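Long-range contact in putative SnoaL-like polyketide cyclase (Jannaschia sp., PDB 3KKG), which is of unproven function but, as a SnoaL-like protein of the NTF2 clan, probably acts as a polyketide cyclase or related lyase: residues R70-E76 and V87-G93. Numbering follows the deposited sequence. Where two conformers were deposited one is given.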
loop_
_atom_site.group_PDB
_atom_site.type_symbol
_atom_site.label_atom_id
_atom_site.label_comp_id
_atom_site.label_asym_id
_atom_site.label_seq_id
_atom_site.Cartn_x
_atom_site.Cartn_y
_atom_site.Cartn_z
ATOM N N ARG A 70 -3.269 8.476 -20.467
ATOM C CA ARG A 70 -4.685 8.002 -20.455
ATOM C C ARG A 70 -4.981 7.069 -19.257
ATOM O O ARG A 70 -6.016 6.407 -19.247
ATOM C CB ARG A 70 -5.096 7.245 -21.752
ATOM C CG ARG A 70 -5.253 8.072 -23.056
ATOM C CD ARG A 70 -5.876 7.228 -24.212
ATOM N NE ARG A 70 -5.918 7.971 -25.507
ATOM C CZ ARG A 70 -4.912 7.975 -26.402
ATOM N NH1 ARG A 70 -3.845 7.255 -26.167
ATOM N NH2 ARG A 70 -4.999 8.685 -27.491
ATOM N N LEU A 71 -4.115 7.019 -18.247
ATOM C CA LEU A 71 -4.290 6.061 -17.146
ATOM C C LEU A 71 -5.701 6.160 -16.594
ATOM O O LEU A 71 -6.192 7.239 -16.279
ATOM C CB LEU A 71 -3.278 6.363 -16.051
ATOM C CG LEU A 71 -3.041 5.231 -15.044
ATOM C CD1 LEU A 71 -2.438 3.994 -15.659
ATOM C CD2 LEU A 71 -2.102 5.771 -13.972
ATOM N N GLU A 72 -6.312 4.983 -16.479
ATOM C CA GLU A 72 -7.619 4.829 -15.861
ATOM C C GLU A 72 -7.520 4.265 -14.469
ATOM O O GLU A 72 -6.740 3.362 -14.219
ATOM C CB GLU A 72 -8.515 3.917 -16.700
ATOM C CG GLU A 72 -8.857 4.516 -18.069
ATOM C CD GLU A 72 -9.651 3.547 -18.956
ATOM O OE1 GLU A 72 -9.972 2.428 -18.504
ATOM O OE2 GLU A 72 -9.837 3.868 -20.125
ATOM N N VAL A 73 -8.349 4.792 -13.583
ATOM C CA VAL A 73 -8.442 4.303 -12.205
ATOM C C VAL A 73 -9.855 3.838 -11.904
ATOM O O VAL A 73 -10.804 4.519 -12.214
ATOM C CB VAL A 73 -7.867 5.362 -11.176
ATOM C CG1 VAL A 73 -8.658 6.664 -11.199
ATOM C CG2 VAL A 73 -7.803 4.735 -9.778
ATOM N N VAL A 74 -9.943 2.659 -11.274
ATOM C CA VAL A 74 -11.215 2.129 -10.766
ATOM C C VAL A 74 -11.045 1.919 -9.275
ATOM O O VAL A 74 -10.251 1.074 -8.823
ATOM C CB VAL A 74 -11.636 0.848 -11.472
ATOM C CG1 VAL A 74 -12.977 0.360 -10.889
ATOM C CG2 VAL A 74 -11.841 1.078 -12.971
ATOM N N VAL A 75 -11.775 2.697 -8.479
ATOM C CA VAL A 75 -11.761 2.564 -7.042
ATOM C C VAL A 75 -12.427 1.262 -6.679
ATOM O O VAL A 75 -13.551 0.950 -7.162
ATOM C CB VAL A 75 -12.450 3.769 -6.371
ATOM C CG1 VAL A 75 -12.615 3.487 -4.853
ATOM C CG2 VAL A 75 -11.673 5.082 -6.601
ATOM N N GLU A 76 -11.799 0.476 -5.808
ATOM C CA GLU A 76 -12.468 -0.704 -5.322
ATOM C C GLU A 76 -12.555 -0.957 -3.849
ATOM O O GLU A 76 -13.230 -1.923 -3.461
ATOM C CB GLU A 76 -11.911 -1.934 -5.864
ATOM C CG GLU A 76 -10.522 -2.070 -5.648
ATOM C CD GLU A 76 -10.139 -3.470 -6.050
ATOM O OE1 GLU A 76 -9.926 -3.619 -7.300
ATOM O OE2 GLU A 76 -10.048 -4.360 -5.170
ATOM N N VAL A 87 -7.758 4.448 0.110
ATOM C CA VAL A 87 -8.405 4.136 -1.142
ATOM C C VAL A 87 -7.598 3.071 -1.854
ATOM O O VAL A 87 -6.441 3.298 -2.185
ATOM C CB VAL A 87 -8.591 5.380 -2.034
ATOM C CG1 VAL A 87 -9.301 4.987 -3.328
ATOM C CG2 VAL A 87 -9.359 6.471 -1.298
ATOM N N GLN A 88 -8.190 1.929 -2.139
ATOM C CA GLN A 88 -7.542 0.941 -3.005
ATOM C C GLN A 88 -8.184 1.024 -4.374
ATOM O O GLN A 88 -9.411 1.163 -4.493
ATOM C CB GLN A 88 -7.774 -0.428 -2.475
ATOM C CG GLN A 88 -7.098 -0.726 -1.105
ATOM C CD GLN A 88 -7.235 -2.170 -0.750
ATOM O OE1 GLN A 88 -6.639 -3.006 -1.400
ATOM N NE2 GLN A 88 -8.017 -2.466 0.238
ATOM N N ALA A 89 -7.373 0.880 -5.412
ATOM C CA ALA A 89 -7.860 1.044 -6.759
ATOM C C ALA A 89 -7.118 0.095 -7.664
ATOM O O ALA A 89 -6.203 -0.619 -7.243
ATOM C CB ALA A 89 -7.759 2.534 -7.256
ATOM N N ARG A 90 -7.583 0.016 -8.905
ATOM C CA ARG A 90 -6.785 -0.599 -9.956
ATOM C C ARG A 90 -6.531 0.395 -11.061
ATOM O O ARG A 90 -7.364 1.228 -11.378
ATOM C CB ARG A 90 -7.394 -1.870 -10.481
ATOM C CG ARG A 90 -7.378 -3.011 -9.464
ATOM C CD ARG A 90 -7.758 -4.318 -10.131
ATOM N NE ARG A 90 -6.659 -4.845 -10.961
ATOM C CZ ARG A 90 -5.623 -5.562 -10.488
ATOM N NH1 ARG A 90 -5.579 -5.884 -9.206
ATOM N NH2 ARG A 90 -4.659 -6.019 -11.286
ATOM N N LEU A 91 -5.332 0.314 -11.591
ATOM C CA LEU A 91 -4.853 1.192 -12.660
ATOM C C LEU A 91 -4.654 0.383 -13.926
ATOM O O LEU A 91 -4.031 -0.678 -13.875
ATOM C CB LEU A 91 -3.475 1.760 -12.299
ATOM C CG LEU A 91 -3.422 2.552 -11.021
ATOM C CD1 LEU A 91 -1.969 3.046 -10.757
ATOM C CD2 LEU A 91 -4.377 3.721 -11.040
ATOM N N THR A 92 -5.112 0.956 -15.029
ATOM C CA THR A 92 -4.904 0.349 -16.334
ATOM C C THR A 92 -4.543 1.423 -17.337
ATOM O O THR A 92 -5.174 2.456 -17.432
ATOM C CB THR A 92 -6.118 -0.431 -16.835
ATOM O OG1 THR A 92 -7.252 0.433 -16.823
ATOM C CG2 THR A 92 -6.372 -1.652 -15.951
ATOM N N GLY A 93 -3.551 1.123 -18.183
ATOM C CA GLY A 93 -3.214 2.011 -19.290
ATOM C C GLY A 93 -1.848 1.722 -19.830
ATOM O O GLY A 93 -1.127 0.877 -19.355
HETATM O O HOH W 1 -9.116 0.101 -18.685
HETATM O O HOH W 2 -7.134 -5.354 -6.844
#
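With CG1 of Val-73 set between its backbone N and carbonyl carbon (chi1 62°), CG2 falls anti to the N, while Leu-91 holds CG beside its backbone N (chi1 -59°); these settings bring Val-73 CG2 to 3.8 Å from Leu-91 CD2, the two side chains lying side by side and pointing the same way. They form a non-hydrogen-bonded pair in the antiparallel beta hairpin of strands 72-81 and 84-94, whose strand 72-81 is an outer strand of the curved sheet of an NTF2-like fold within this chain. The same methyl, Val-73 CG2, presses on Ala-89 CB at 3.3 Å, tighter than ordinary carbon packing. Further along this face the branches of Val-75 and Val-87 meet at about a right angle. Phe-19, Trp-23 and residues of helix 6-16 pack over these apolar side chains, on the concave side where the fold typically holds its pocket.

Between the strands, Glu-72 and Thr-92 exchange two backbone hydrogen bonds, as do Val-74 and Arg-90; a fifth runs from Glu-76 N to Gln-88 O at 2.8 Å. The carbonyls of Glu-72, Val-74 and Arg-90 each also receive a CA-H contact from the facing strand.

The opposite face is largely polar, carrying Glu-72, Thr-92 and Arg-90 alongside Val-74. Glu-76 crosses obliquely over Arg-90, but its OE1 meets the aliphatic part of that side chain, 3.4 Å from Arg-90 CG. The carboxylate and guanidinium planes stand 44° apart, and the charged ends find other partners: Glu-76 OE2 makes a salt bridge to Arg-128 of the second subunit, which Gln-88 OE1 also binds, and Arg-90 NH2 pairs with Asp-110. A water in the guanidinium plane accepts from Arg-90 NH1 and donates only weakly to Glu-76 OE1. At the far end another water donates to Glu-72 OE1 and lies 2.7 Å from Thr-92 OG1.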